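Local atomic coordinates of pirin-like protein (Geobacillus kaustophilus, PDB entry 2P17), a protein that is of unknown function but belongs to the pirin family of cupin-fold proteins and binds one iron ion per subunit. Residues Glu44-Arg49 / Thr108-Gln113; Gly59-Thr64 / Val116-Ala121; Glu70-Asp75 / Asp102-Ser107; Pro138-Glu143 / Val180-Pro185; Arg148-Ser153 / Met169-Val174. One frame throughout, in Å; residues are numbered along the deposited sequence.

Contact 1 of 5, residues Glu44-Arg49 / Thr108-Gln113; sequences EDIFER and TVHSLQ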
# COMPACT_ATOMS: atom_id res chain seq x y z
N GLU A 44 0.05 10.38 1.02
CA GLU A 44 1.21 10.63 0.18
C GLU A 44 1.96 11.82 0.75
O GLU A 44 1.35 12.84 1.07
CB GLU A 44 0.79 10.93 -1.26
CG GLU A 44 1.95 11.27 -2.19
CD GLU A 44 1.51 11.89 -3.51
OE1 GLU A 44 0.49 12.61 -3.55
OE2 GLU A 44 2.22 11.68 -4.51
N ASP A 45 3.27 11.67 0.91
CA ASP A 45 4.10 12.75 1.46
C ASP A 45 5.32 12.98 0.60
O ASP A 45 5.94 12.04 0.10
CB ASP A 45 4.55 12.41 2.88
CG ASP A 45 3.40 12.40 3.86
OD1 ASP A 45 2.96 13.50 4.28
OD2 ASP A 45 2.93 11.30 4.22
N ILE A 46 5.65 14.26 0.42
CA ILE A 46 6.93 14.65 -0.16
C ILE A 46 7.58 15.54 0.89
O ILE A 46 7.03 16.60 1.23
CB ILE A 46 6.74 15.43 -1.48
CG1 ILE A 46 6.00 14.56 -2.51
CG2 ILE A 46 8.10 15.91 -2.01
CD1 ILE A 46 5.62 15.29 -3.77
N PHE A 47 8.72 15.12 1.43
CA PHE A 47 9.26 15.80 2.60
C PHE A 47 10.78 15.78 2.70
O PHE A 47 11.44 14.92 2.12
CB PHE A 47 8.58 15.32 3.90
CG PHE A 47 8.75 13.84 4.20
CD1 PHE A 47 9.51 13.42 5.28
CD2 PHE A 47 8.11 12.88 3.42
CE1 PHE A 47 9.64 12.08 5.58
CE2 PHE A 47 8.24 11.52 3.70
CZ PHE A 47 9.02 11.12 4.79
N GLU A 48 11.31 16.77 3.42
CA GLU A 48 12.74 16.89 3.65
C GLU A 48 13.09 16.60 5.11
O GLU A 48 12.20 16.47 5.96
CB GLU A 48 13.22 18.29 3.24
CG GLU A 48 13.04 18.58 1.75
CD GLU A 48 13.30 20.02 1.35
OE1 GLU A 48 14.30 20.62 1.80
OE2 GLU A 48 12.49 20.56 0.56
N ARG A 49 14.39 16.47 5.38
CA ARG A 49 14.90 16.22 6.72
C ARG A 49 14.37 17.26 7.70
O ARG A 49 14.38 18.46 7.42
CB ARG A 49 16.43 16.23 6.72
CG ARG A 49 17.07 15.67 7.98
CD ARG A 49 18.54 15.36 7.74
NE ARG A 49 19.21 14.80 8.91
CZ ARG A 49 19.21 13.51 9.25
NH1 ARG A 49 18.56 12.61 8.52
NH2 ARG A 49 19.88 13.13 10.33
N THR A 108 15.17 14.36 -0.65
CA THR A 108 13.72 14.56 -0.56
C THR A 108 13.06 13.19 -0.72
O THR A 108 13.28 12.50 -1.71
CB THR A 108 13.21 15.51 -1.64
OG1 THR A 108 13.80 16.80 -1.47
CG2 THR A 108 11.69 15.65 -1.57
N VAL A 109 12.26 12.80 0.27
CA VAL A 109 11.54 11.53 0.21
C VAL A 109 10.13 11.73 -0.30
O VAL A 109 9.42 12.61 0.17
CB VAL A 109 11.52 10.83 1.59
CG1 VAL A 109 10.58 9.61 1.61
CG2 VAL A 109 12.92 10.37 1.96
N HIS A 110 9.74 10.92 -1.29
CA HIS A 110 8.36 10.83 -1.73
C HIS A 110 7.89 9.44 -1.30
O HIS A 110 8.46 8.45 -1.74
CB HIS A 110 8.32 10.98 -3.26
CG HIS A 110 6.94 11.06 -3.84
ND1 HIS A 110 6.72 11.04 -5.20
CD2 HIS A 110 5.72 11.15 -3.27
CE1 HIS A 110 5.42 11.13 -5.44
NE2 HIS A 110 4.79 11.20 -4.28
N SER A 111 6.87 9.39 -0.44
CA SER A 111 6.42 8.11 0.13
C SER A 111 4.91 7.98 0.19
O SER A 111 4.17 8.96 0.09
CB SER A 111 7.00 7.92 1.54
OG SER A 111 6.57 8.94 2.41
N LEU A 112 4.46 6.73 0.34
CA LEU A 112 3.06 6.43 0.61
C LEU A 112 2.99 5.71 1.95
O LEU A 112 3.66 4.70 2.12
CB LEU A 112 2.49 5.53 -0.48
CG LEU A 112 2.27 6.25 -1.81
CD1 LEU A 112 2.18 5.25 -2.94
CD2 LEU A 112 1.01 7.13 -1.74
N GLN A 113 2.20 6.25 2.88
CA GLN A 113 2.08 5.71 4.23
C GLN A 113 0.68 5.17 4.48
O GLN A 113 -0.27 5.95 4.54
CB GLN A 113 2.41 6.80 5.26
CG GLN A 113 2.39 6.33 6.69
CD GLN A 113 3.69 5.69 7.11
OE1 GLN A 113 4.41 5.12 6.29
NE2 GLN A 113 4.00 5.77 8.39
O HOH W 1 3.83 9.12 3.18
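Four backbone hydrogen bonds join strands 44-47 and 109-113 as antiparallel neighbours: D45 and S111 exchange one pair, F47 and V109 the other. The shortest are near 2.9 Å, as for S111 N to D45 O, whose donor lies nearly along the C=O axis. The polar side-chain link is a His-carboxylate hydrogen bond: H110 NE2 reaches E44 OE2 at 2.6 Å, in the ring plane and on the anti lone pair of the oxygen. E44 stretches out to it with CG anti to the backbone N (chi1 178°). On the other face of the pair, one water bridges D45 OD2 (2.6 Å) and S111 OG (2.9 Å), while H22 holds D45 OD1. CH-pi contacts supply the apolar part. I46 CD1 sits over the H110 imidazole, 4.2 Å from its centroid, and V109 CB lies over the F47 ring, 4.3 Å from the centroid. S111 OG meets that ring at its edge, 3.3 Å from F47 CE2. Within the N-terminal cupin barrel, strand 22-26 pairs with the far side of strand 39-47, and F52 packs edge-to-face on F47. Y193 of strand 189-196, from the C-terminal half, touches E44 and L112.

Contact 2 of 5, residues Gly59-Thr64 / Val116-Ala121; sequences GIETVT and VNLPSA
Strands 60-66 and 109-117 run antiparallel and finish their pairing here. E61 and V116 form a hydrogen-bonded pair whose two bonds, E61 N to V116 O and V116 N to E61 O, are both 2.8 Å long and nearly straight (173° and 172°). Next to it I60 and N117 make a non-hydrogen-bonded pair with diverging side chains, and beyond that the chains are joined by a weak bond from L118 N to G59 O, at 3.3 Å. L118 points toward the other strand, with CG anti to its carbonyl carbon, and its two methyls divide the work. CD1 lies against the backbone at G59 and I60, 3.6 Å from I60 N, whereas the L118 and E61 side chains cross at about a right angle, with CD2 3.8 Å from E61 CG. An alanine here would strip away both methyls and would probably loosen the packing on the G59 backbone and on the E61 stem. V63 CG2 rests 4.2 Å from V116 CG2. A water donates to E61 OE1 (2.8 Å) and to N117 O (3.1 Å), tying side chain to opposite backbone. Within this cupin strand pair, the buried E61 carboxylate is well supplied with donors: T92 binds OE2, and W90 adds a weak bond to OE1. K123, reaching G59 O and N117 OD1, brings a positive charge that would probably polarise both oxygens.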
# COMPACT_ATOMS: atom_id res chain seq x y z
N GLY A 59 -2.05 0.00 18.46
CA GLY A 59 -3.26 -0.65 17.98
C GLY A 59 -3.44 -0.69 16.47
O GLY A 59 -4.53 -1.00 15.98
N ILE A 60 -2.36 -0.36 15.75
CA ILE A 60 -2.38 -0.30 14.28
C ILE A 60 -1.06 -0.83 13.74
O ILE A 60 -0.13 -1.11 14.51
CB ILE A 60 -2.60 1.15 13.74
CG1 ILE A 60 -1.40 2.07 14.04
CG2 ILE A 60 -3.93 1.72 14.25
CD1 ILE A 60 -1.48 3.42 13.29
N GLU A 61 -1.00 -1.02 12.43
CA GLU A 61 0.25 -1.18 11.71
C GLU A 61 0.40 -0.03 10.71
O GLU A 61 -0.59 0.50 10.20
CB GLU A 61 0.31 -2.49 10.94
CG GLU A 61 -0.01 -3.72 11.78
CD GLU A 61 0.26 -4.98 11.01
OE1 GLU A 61 -0.53 -5.29 10.07
OE2 GLU A 61 1.26 -5.65 11.29
N THR A 62 1.64 0.36 10.44
CA THR A 62 1.90 1.31 9.36
C THR A 62 2.79 0.66 8.32
O THR A 62 3.68 -0.13 8.65
CB THR A 62 2.55 2.61 9.83
OG1 THR A 62 3.85 2.33 10.35
CG2 THR A 62 1.70 3.27 10.92
N VAL A 63 2.52 0.97 7.05
CA VAL A 63 3.28 0.38 5.95
C VAL A 63 3.72 1.50 5.04
O VAL A 63 2.87 2.20 4.49
CB VAL A 63 2.43 -0.62 5.16
CG1 VAL A 63 3.28 -1.27 4.08
CG2 VAL A 63 1.88 -1.73 6.08
N THR A 64 5.04 1.66 4.90
CA THR A 64 5.60 2.74 4.09
C THR A 64 6.17 2.19 2.80
O THR A 64 6.88 1.19 2.83
CB THR A 64 6.75 3.44 4.82
OG1 THR A 64 6.40 3.70 6.18
CG2 THR A 64 7.11 4.77 4.14
N VAL A 116 -2.98 0.21 8.77
CA VAL A 116 -3.81 -0.99 8.79
C VAL A 116 -4.32 -1.18 10.21
O VAL A 116 -3.55 -1.10 11.16
CB VAL A 116 -3.01 -2.23 8.37
CG1 VAL A 116 -3.94 -3.44 8.21
CG2 VAL A 116 -2.23 -1.99 7.08
N ASN A 117 -5.61 -1.42 10.37
CA ASN A 117 -6.15 -1.65 11.70
C ASN A 117 -5.71 -3.00 12.24
O ASN A 117 -5.50 -3.95 11.48
CB ASN A 117 -7.68 -1.60 11.66
CG ASN A 117 -8.29 -1.33 13.02
OD1 ASN A 117 -7.60 -0.94 13.96
ND2 ASN A 117 -9.61 -1.52 13.12
N LEU A 118 -5.54 -3.08 13.56
CA LEU A 118 -5.39 -4.37 14.24
C LEU A 118 -6.72 -4.74 14.87
O LEU A 118 -7.37 -3.89 15.50
CB LEU A 118 -4.31 -4.31 15.32
CG LEU A 118 -2.84 -4.21 14.88
CD1 LEU A 118 -1.92 -3.93 16.05
CD2 LEU A 118 -2.40 -5.48 14.20
N PRO A 119 -7.13 -6.02 14.73
CA PRO A 119 -8.33 -6.49 15.43
C PRO A 119 -8.09 -6.44 16.94
O PRO A 119 -6.94 -6.46 17.39
CB PRO A 119 -8.46 -7.94 14.99
CG PRO A 119 -7.61 -8.08 13.77
CD PRO A 119 -6.52 -7.08 13.91
N SER A 120 -9.18 -6.37 17.69
CA SER A 120 -9.11 -6.30 19.15
C SER A 120 -8.17 -7.37 19.72
O SER A 120 -7.39 -7.09 20.64
CB SER A 120 -10.51 -6.46 19.75
OG SER A 120 -10.47 -6.40 21.15
N ALA A 121 -8.24 -8.58 19.17
CA ALA A 121 -7.40 -9.69 19.65
C ALA A 121 -5.91 -9.40 19.58
O ALA A 121 -5.13 -10.00 20.31
CB ALA A 121 -7.71 -10.97 18.90
O HOH W 2 -3.11 -5.92 11.00

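Contact 3 of 5, residues Glu70-Asp75 / Asp102-Ser107; sequences ELEHFD and DPASGS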
# COMPACT_ATOMS: atom_id res chain seq x y z
N GLU A 70 15.88 8.83 -0.07
CA GLU A 70 16.48 7.93 0.90
C GLU A 70 15.91 8.24 2.27
O GLU A 70 16.05 9.36 2.76
CB GLU A 70 18.01 8.06 0.90
CG GLU A 70 18.67 7.80 -0.47
CD GLU A 70 18.56 6.35 -0.94
OE1 GLU A 70 18.39 5.44 -0.11
OE2 GLU A 70 18.66 6.13 -2.17
N LEU A 71 15.26 7.25 2.87
CA LEU A 71 14.57 7.43 4.15
C LEU A 71 15.31 6.78 5.31
O LEU A 71 15.77 5.64 5.19
CB LEU A 71 13.14 6.88 4.07
CG LEU A 71 12.17 7.12 5.24
CD1 LEU A 71 11.95 8.61 5.47
CD2 LEU A 71 10.85 6.43 5.00
N GLU A 72 15.43 7.51 6.41
CA GLU A 72 15.95 6.97 7.66
C GLU A 72 14.77 6.67 8.58
O GLU A 72 13.96 7.57 8.89
CB GLU A 72 16.90 7.96 8.34
CG GLU A 72 18.18 8.18 7.56
CD GLU A 72 19.06 9.27 8.15
OE1 GLU A 72 18.80 9.74 9.28
OE2 GLU A 72 20.03 9.66 7.47
N HIS A 73 14.66 5.42 9.00
CA HIS A 73 13.60 5.01 9.91
C HIS A 73 14.12 4.83 11.33
O HIS A 73 15.20 4.29 11.55
CB HIS A 73 12.96 3.70 9.46
CG HIS A 73 12.10 3.07 10.50
ND1 HIS A 73 10.80 3.46 10.72
CD2 HIS A 73 12.36 2.09 11.40
CE1 HIS A 73 10.29 2.76 11.72
NE2 HIS A 73 11.22 1.92 12.15
N PHE A 74 13.33 5.29 12.30
CA PHE A 74 13.56 4.93 13.69
C PHE A 74 12.29 4.40 14.33
O PHE A 74 11.21 4.94 14.11
CB PHE A 74 14.06 6.14 14.50
CG PHE A 74 14.03 5.91 15.97
CD1 PHE A 74 15.04 5.18 16.59
CD2 PHE A 74 12.95 6.35 16.74
CE1 PHE A 74 15.00 4.92 17.96
CE2 PHE A 74 12.90 6.09 18.11
CZ PHE A 74 13.93 5.39 18.71
N ASP A 75 12.42 3.35 15.13
CA ASP A 75 11.38 3.03 16.10
C ASP A 75 11.98 2.52 17.42
O ASP A 75 13.13 2.06 17.47
CB ASP A 75 10.34 2.04 15.52
CG ASP A 75 10.89 0.65 15.34
OD1 ASP A 75 11.03 -0.07 16.36
OD2 ASP A 75 11.19 0.28 14.18
N ASP A 102 12.59 10.06 8.68
CA ASP A 102 13.35 11.27 8.39
C ASP A 102 14.22 11.07 7.14
O ASP A 102 15.00 10.13 7.09
CB ASP A 102 14.24 11.63 9.59
CG ASP A 102 14.54 13.12 9.69
OD1 ASP A 102 13.80 13.93 9.10
OD2 ASP A 102 15.52 13.48 10.38
N PRO A 103 14.07 11.93 6.12
CA PRO A 103 14.98 11.79 4.98
C PRO A 103 16.45 11.95 5.35
O PRO A 103 16.79 12.71 6.27
CB PRO A 103 14.54 12.92 4.03
CG PRO A 103 13.09 13.15 4.41
CD PRO A 103 13.09 13.01 5.90
N ALA A 104 17.30 11.25 4.62
CA ALA A 104 18.75 11.46 4.72
C ALA A 104 19.08 12.92 4.35
O ALA A 104 18.35 13.55 3.59
CB ALA A 104 19.49 10.51 3.80
N SER A 105 20.17 13.45 4.91
CA SER A 105 20.62 14.81 4.59
C SER A 105 20.68 15.04 3.08
O SER A 105 21.23 14.22 2.35
CB SER A 105 21.98 15.09 5.23
OG SER A 105 22.34 16.45 5.10
N GLY A 106 20.06 16.12 2.63
CA GLY A 106 20.03 16.47 1.20
C GLY A 106 19.06 15.67 0.34
O GLY A 106 18.95 15.93 -0.86
N SER A 107 18.34 14.72 0.94
CA SER A 107 17.39 13.92 0.19
C SER A 107 15.95 14.38 0.41
O SER A 107 15.58 14.77 1.52
CB SER A 107 17.52 12.44 0.57
OG SER A 107 16.69 11.62 -0.23
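Segments 70-75 and 102-107 pair antiparallel through a hydrogen-bonded E72-D102 pair and a non-hydrogen-bonded L71-P103 pair, with A104 N extending the pairing by a bond to E70 O. The E72 N to D102 O bond is short, 2.7 Å, but its donor stands above the carbonyl plane. S107 closes the end of the contact: its OG, anti to its backbone N, accepts from E70 N at 2.9 Å. That hydroxyl is placed by a type II turn from A104 to S107, with G106 at positive phi, which leads out of strand 97-103 in the four-stranded sheet of this cupin domain. On the face it shares with D102, E72 extends until OE2 lies 3.5 Å from A104 CA. Its OE1 forms a salt bridge with R49, which also binds P103 O and makes a long, weak ion pair with D102 OD2, so its charge probably eases the repulsion between the two carboxylates; G50 N holds D102 OD1. Opposite them, L71 sends CD1 to the strand backbone, 3.6 Å from D102 N, and packs with F47 and V109. H73 NE2 donates to the anti lone pair of D75 OD2 (2.6 Å), and H73 ND1 binds E101, a predicted iron ligand.

Contact 4 of 5, residues Pro138-Glu143 / Val180-Pro185; sequences PVRKEE and VVQDLP
An arginine side chain spans two strands of the C-terminal cupin half that are not direct neighbours: strands 139-142 and 180-185 run roughly antiparallel, 150° apart, but their axes come no closer than 10.2 Å. R140 crosses that gap. Its chain is bent at chi3 (72°), and the guanidinium meets the V181 carbonyl end-on, with NH1 at 2.8 Å and NH2 at 3.2 Å from V181 O. The carbonyl lies close to the guanidinium plane, so this one oxygen takes two N-H groups from the same guanidinium edge, which holds the group against rotation. E142, two residues on, forms a salt bridge in which R140 NH2 stands 2.7 Å from E142 OE2, met from above the carboxylate plane. Between the barrel strand 179-185 and the 139-142/145-149 hairpin, a water adds a second bridge: it donates to E142 OE1 (2.7 Å) and accepts from V181 N (2.9 Å), so that both the N and the O of the V181 backbone are engaged. Next along the strand, Q182 NE2 bonds to D183 O at 2.9 Å, while Q182 OE1 and R140 NH1 share the hydroxyl of S154. V180 turns its side chain to A145 and I147 of the hairpin.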
# COMPACT_ATOMS: atom_id res chain seq x y z
N PRO A 138 9.57 -11.76 -3.56
CA PRO A 138 9.35 -12.62 -4.72
C PRO A 138 8.59 -11.88 -5.82
O PRO A 138 7.95 -10.86 -5.55
CB PRO A 138 8.55 -13.79 -4.15
CG PRO A 138 7.80 -13.20 -2.97
CD PRO A 138 8.70 -12.12 -2.42
N VAL A 139 8.71 -12.35 -7.05
CA VAL A 139 8.15 -11.65 -8.19
C VAL A 139 7.50 -12.64 -9.13
O VAL A 139 8.09 -13.70 -9.42
CB VAL A 139 9.25 -10.84 -8.92
CG1 VAL A 139 10.40 -11.74 -9.36
CG2 VAL A 139 8.68 -10.07 -10.10
N ARG A 140 6.29 -12.32 -9.58
CA ARG A 140 5.69 -12.95 -10.74
C ARG A 140 6.26 -12.28 -11.97
O ARG A 140 6.01 -11.10 -12.21
CB ARG A 140 4.18 -12.71 -10.78
CG ARG A 140 3.33 -13.72 -10.09
CD ARG A 140 1.87 -13.25 -10.12
NE ARG A 140 1.23 -13.34 -11.43
CZ ARG A 140 0.10 -12.72 -11.75
NH1 ARG A 140 -0.52 -11.96 -10.86
NH2 ARG A 140 -0.41 -12.84 -12.97
N LYS A 141 7.01 -13.03 -12.77
CA LYS A 141 7.55 -12.51 -14.01
C LYS A 141 6.68 -13.00 -15.15
O LYS A 141 6.49 -14.21 -15.34
CB LYS A 141 9.00 -12.96 -14.20
CG LYS A 141 9.93 -12.58 -13.04
CD LYS A 141 11.38 -13.05 -13.26
CE LYS A 141 12.23 -11.99 -13.94
N GLU A 142 6.12 -12.05 -15.90
CA GLU A 142 5.33 -12.38 -17.08
C GLU A 142 5.89 -11.62 -18.27
O GLU A 142 6.71 -10.71 -18.11
CB GLU A 142 3.85 -12.06 -16.85
CG GLU A 142 3.27 -12.73 -15.60
CD GLU A 142 1.76 -12.73 -15.56
OE1 GLU A 142 1.15 -11.78 -16.09
OE2 GLU A 142 1.19 -13.69 -15.00
N GLU A 143 5.49 -12.03 -19.48
CA GLU A 143 5.84 -11.29 -20.68
C GLU A 143 5.23 -9.91 -20.55
O GLU A 143 4.01 -9.78 -20.47
CB GLU A 143 5.31 -12.01 -21.92
CG GLU A 143 5.40 -11.22 -23.24
CD GLU A 143 4.71 -11.93 -24.40
OE1 GLU A 143 3.45 -11.95 -24.44
N VAL A 180 -2.52 -7.85 -17.22
CA VAL A 180 -2.11 -8.59 -16.01
C VAL A 180 -3.36 -8.85 -15.19
O VAL A 180 -4.27 -8.02 -15.16
CB VAL A 180 -1.12 -7.74 -15.15
CG1 VAL A 180 -0.75 -8.47 -13.86
CG2 VAL A 180 0.13 -7.42 -15.92
N VAL A 181 -3.38 -9.99 -14.50
CA VAL A 181 -4.50 -10.33 -13.63
C VAL A 181 -4.00 -10.51 -12.20
O VAL A 181 -3.01 -11.22 -11.96
CB VAL A 181 -5.16 -11.65 -14.08
CG1 VAL A 181 -6.27 -12.04 -13.14
CG2 VAL A 181 -5.71 -11.53 -15.49
N GLN A 182 -4.68 -9.86 -11.25
CA GLN A 182 -4.47 -10.12 -9.82
C GLN A 182 -5.68 -10.85 -9.23
O GLN A 182 -6.82 -10.37 -9.34
CB GLN A 182 -4.24 -8.81 -9.08
CG GLN A 182 -4.15 -8.97 -7.57
CD GLN A 182 -2.90 -9.71 -7.11
OE1 GLN A 182 -1.82 -9.52 -7.66
NE2 GLN A 182 -3.05 -10.56 -6.10
N ASP A 183 -5.43 -11.98 -8.57
CA ASP A 183 -6.46 -12.74 -7.84
C ASP A 183 -6.67 -12.16 -6.45
O ASP A 183 -5.71 -11.76 -5.79
CB ASP A 183 -6.09 -14.22 -7.73
CG ASP A 183 -4.71 -14.42 -7.10
OD1 ASP A 183 -3.75 -13.75 -7.53
OD2 ASP A 183 -4.60 -15.25 -6.18
N LEU A 184 -7.93 -12.13 -6.01
CA LEU A 184 -8.25 -11.70 -4.65
C LEU A 184 -9.37 -12.54 -4.09
O LEU A 184 -10.34 -12.80 -4.80
CB LEU A 184 -8.72 -10.24 -4.63
CG LEU A 184 -7.69 -9.18 -4.99
CD1 LEU A 184 -8.40 -7.85 -5.11
CD2 LEU A 184 -6.56 -9.11 -3.94
N PRO A 185 -9.27 -12.96 -2.82
CA PRO A 185 -10.41 -13.61 -2.17
C PRO A 185 -11.60 -12.66 -2.17
O PRO A 185 -11.42 -11.44 -2.04
CB PRO A 185 -9.92 -13.87 -0.76
CG PRO A 185 -8.40 -13.93 -0.90
CD PRO A 185 -8.08 -12.92 -1.95
O HOH W 3 -1.46 -11.93 -15.40

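Contact 5 of 5, residues Arg148-Ser153 / Met169-Val174; sequences RVFSGS and MVEMIV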
# COMPACT_ATOMS: atom_id res chain seq x y z
N ARG A 148 5.60 -7.62 -8.17
CA ARG A 148 6.45 -7.83 -7.00
C ARG A 148 5.55 -7.88 -5.77
O ARG A 148 4.73 -7.01 -5.55
CB ARG A 148 7.45 -6.68 -6.87
CG ARG A 148 8.49 -6.87 -5.79
CD ARG A 148 9.55 -5.78 -5.90
NE ARG A 148 10.38 -5.95 -7.10
CZ ARG A 148 10.30 -5.23 -8.22
NH1 ARG A 148 9.41 -4.23 -8.38
NH2 ARG A 148 11.14 -5.52 -9.20
N VAL A 149 5.70 -8.94 -4.99
CA VAL A 149 4.79 -9.19 -3.89
C VAL A 149 5.45 -8.76 -2.58
O VAL A 149 6.40 -9.38 -2.12
CB VAL A 149 4.36 -10.68 -3.81
CG1 VAL A 149 3.26 -10.87 -2.77
CG2 VAL A 149 3.90 -11.17 -5.19
N PHE A 150 4.91 -7.70 -1.97
CA PHE A 150 5.41 -7.20 -0.68
C PHE A 150 4.70 -7.83 0.50
O PHE A 150 5.26 -7.90 1.60
CB PHE A 150 5.32 -5.68 -0.62
CG PHE A 150 6.40 -4.99 -1.40
CD1 PHE A 150 7.65 -4.81 -0.83
CD2 PHE A 150 6.17 -4.55 -2.70
CE1 PHE A 150 8.66 -4.17 -1.53
CE2 PHE A 150 7.20 -3.90 -3.42
CZ PHE A 150 8.44 -3.73 -2.83
N SER A 151 3.47 -8.27 0.28
CA SER A 151 2.69 -8.95 1.31
C SER A 151 1.61 -9.77 0.65
O SER A 151 1.10 -9.40 -0.42
CB SER A 151 2.06 -7.94 2.27
OG SER A 151 1.46 -8.60 3.38
N GLY A 152 1.25 -10.90 1.27
CA GLY A 152 0.19 -11.74 0.73
C GLY A 152 0.66 -12.47 -0.51
O GLY A 152 1.80 -12.94 -0.57
N SER A 153 -0.23 -12.59 -1.49
CA SER A 153 0.11 -13.42 -2.65
C SER A 153 -0.46 -12.92 -3.95
O SER A 153 -1.43 -12.16 -3.98
CB SER A 153 -0.38 -14.84 -2.43
OG SER A 153 -1.79 -14.85 -2.39
N MSE A 169 -0.27 -6.92 -0.91
CA MSE A 169 0.31 -5.68 -1.40
C MSE A 169 1.28 -6.04 -2.50
O MSE A 169 2.25 -6.77 -2.26
CB MSE A 169 1.02 -4.92 -0.29
CG MSE A 169 1.67 -3.63 -0.78
SE MSE A 169 2.63 -2.78 0.69
CE MSE A 169 3.34 -1.25 -0.28
N VAL A 170 0.98 -5.57 -3.70
CA VAL A 170 1.80 -5.89 -4.86
C VAL A 170 2.13 -4.65 -5.65
O VAL A 170 1.33 -3.71 -5.75
CB VAL A 170 1.13 -6.93 -5.80
CG1 VAL A 170 0.87 -8.28 -5.08
CG2 VAL A 170 -0.14 -6.40 -6.43
N GLU A 171 3.34 -4.63 -6.20
CA GLU A 171 3.75 -3.59 -7.12
C GLU A 171 3.77 -4.15 -8.54
O GLU A 171 4.44 -5.14 -8.81
CB GLU A 171 5.12 -3.07 -6.73
CG GLU A 171 5.63 -1.95 -7.62
CD GLU A 171 7.02 -1.54 -7.24
OE1 GLU A 171 7.77 -2.42 -6.77
OE2 GLU A 171 7.37 -0.36 -7.44
N MSE A 172 3.03 -3.50 -9.44
CA MSE A 172 2.99 -3.92 -10.84
C MSE A 172 3.70 -2.93 -11.71
O MSE A 172 3.47 -1.72 -11.60
CB MSE A 172 1.56 -4.06 -11.33
CG MSE A 172 0.72 -5.00 -10.54
SE MSE A 172 -0.94 -5.24 -11.48
CE MSE A 172 -1.90 -5.85 -10.05
N ILE A 173 4.57 -3.44 -12.58
CA ILE A 173 5.18 -2.66 -13.64
C ILE A 173 4.78 -3.36 -14.93
O ILE A 173 5.13 -4.52 -15.16
CB ILE A 173 6.71 -2.59 -13.52
CG1 ILE A 173 7.12 -1.98 -12.16
CG2 ILE A 173 7.27 -1.76 -14.67
CD1 ILE A 173 8.63 -2.00 -11.88
N VAL A 174 4.02 -2.65 -15.76
CA VAL A 174 3.35 -3.27 -16.90
C VAL A 174 3.67 -2.50 -18.17
O VAL A 174 3.51 -1.28 -18.21
CB VAL A 174 1.82 -3.31 -16.68
CG1 VAL A 174 1.15 -4.14 -17.75
CG2 VAL A 174 1.47 -3.89 -15.29
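The dense end of this contact gathers around M169, modelled as selenomethionine, where F150 and S151 both face a single residue of the other strand. M169 O accepts from F150 N (2.8 Å) and from S151 N (3.2 Å), the first nearly along its C=O axis and the second on a lone pair. This classic beta bulge shifts the register by one as the 145-149 strand turns a corner at F150, beside strand 167-174 of the C-terminal cupin half. F150 CB packs 4.2 Å from M169 SE, and its ring presents an edge to E171, with CE2 3.7 Å from OE1. V88 and W90 of the N-terminal half press on M169. Toward the other end, R148 and E171 exchange two backbone bonds and their side chains run side by side; R148 and I173 form the partly exposed margin, while E171 stays buried. R148 NH1 makes a salt bridge to E171 OE1 at 2.9 Å, approaching from above the carboxylate plane, with the two flat groups 73° apart. An alanine here would remove the guanidinium and would probably leave E171 OE1 without its charged partner on this strand. E171 OE2 is held separately by R236 and the hydroxyl of Y65.

Contacts 1 and 2 lie along strand 109-117, which pairs with 39-47 on one side and 60-66 on the other; Q113 OE1 and T64 OG1 join them, 2.4 Å apart. Contact 3 flanks contact 1, where F47 O lies 3.3 Å from P103 CG. All three lie near the iron, which H57 and H99 bind: its distance from the side chains of I60, D45 and L71 is about 7, 9 and 11 Å. Contacts 4 and 5, centres about 8 Å apart, belong to the second half, away from the metal, and are joined by Q182 NE2 to S153 O. Across the two halves, V63 CG1 touches M169 SE at 3.8 Å, linking contacts 2 and 5.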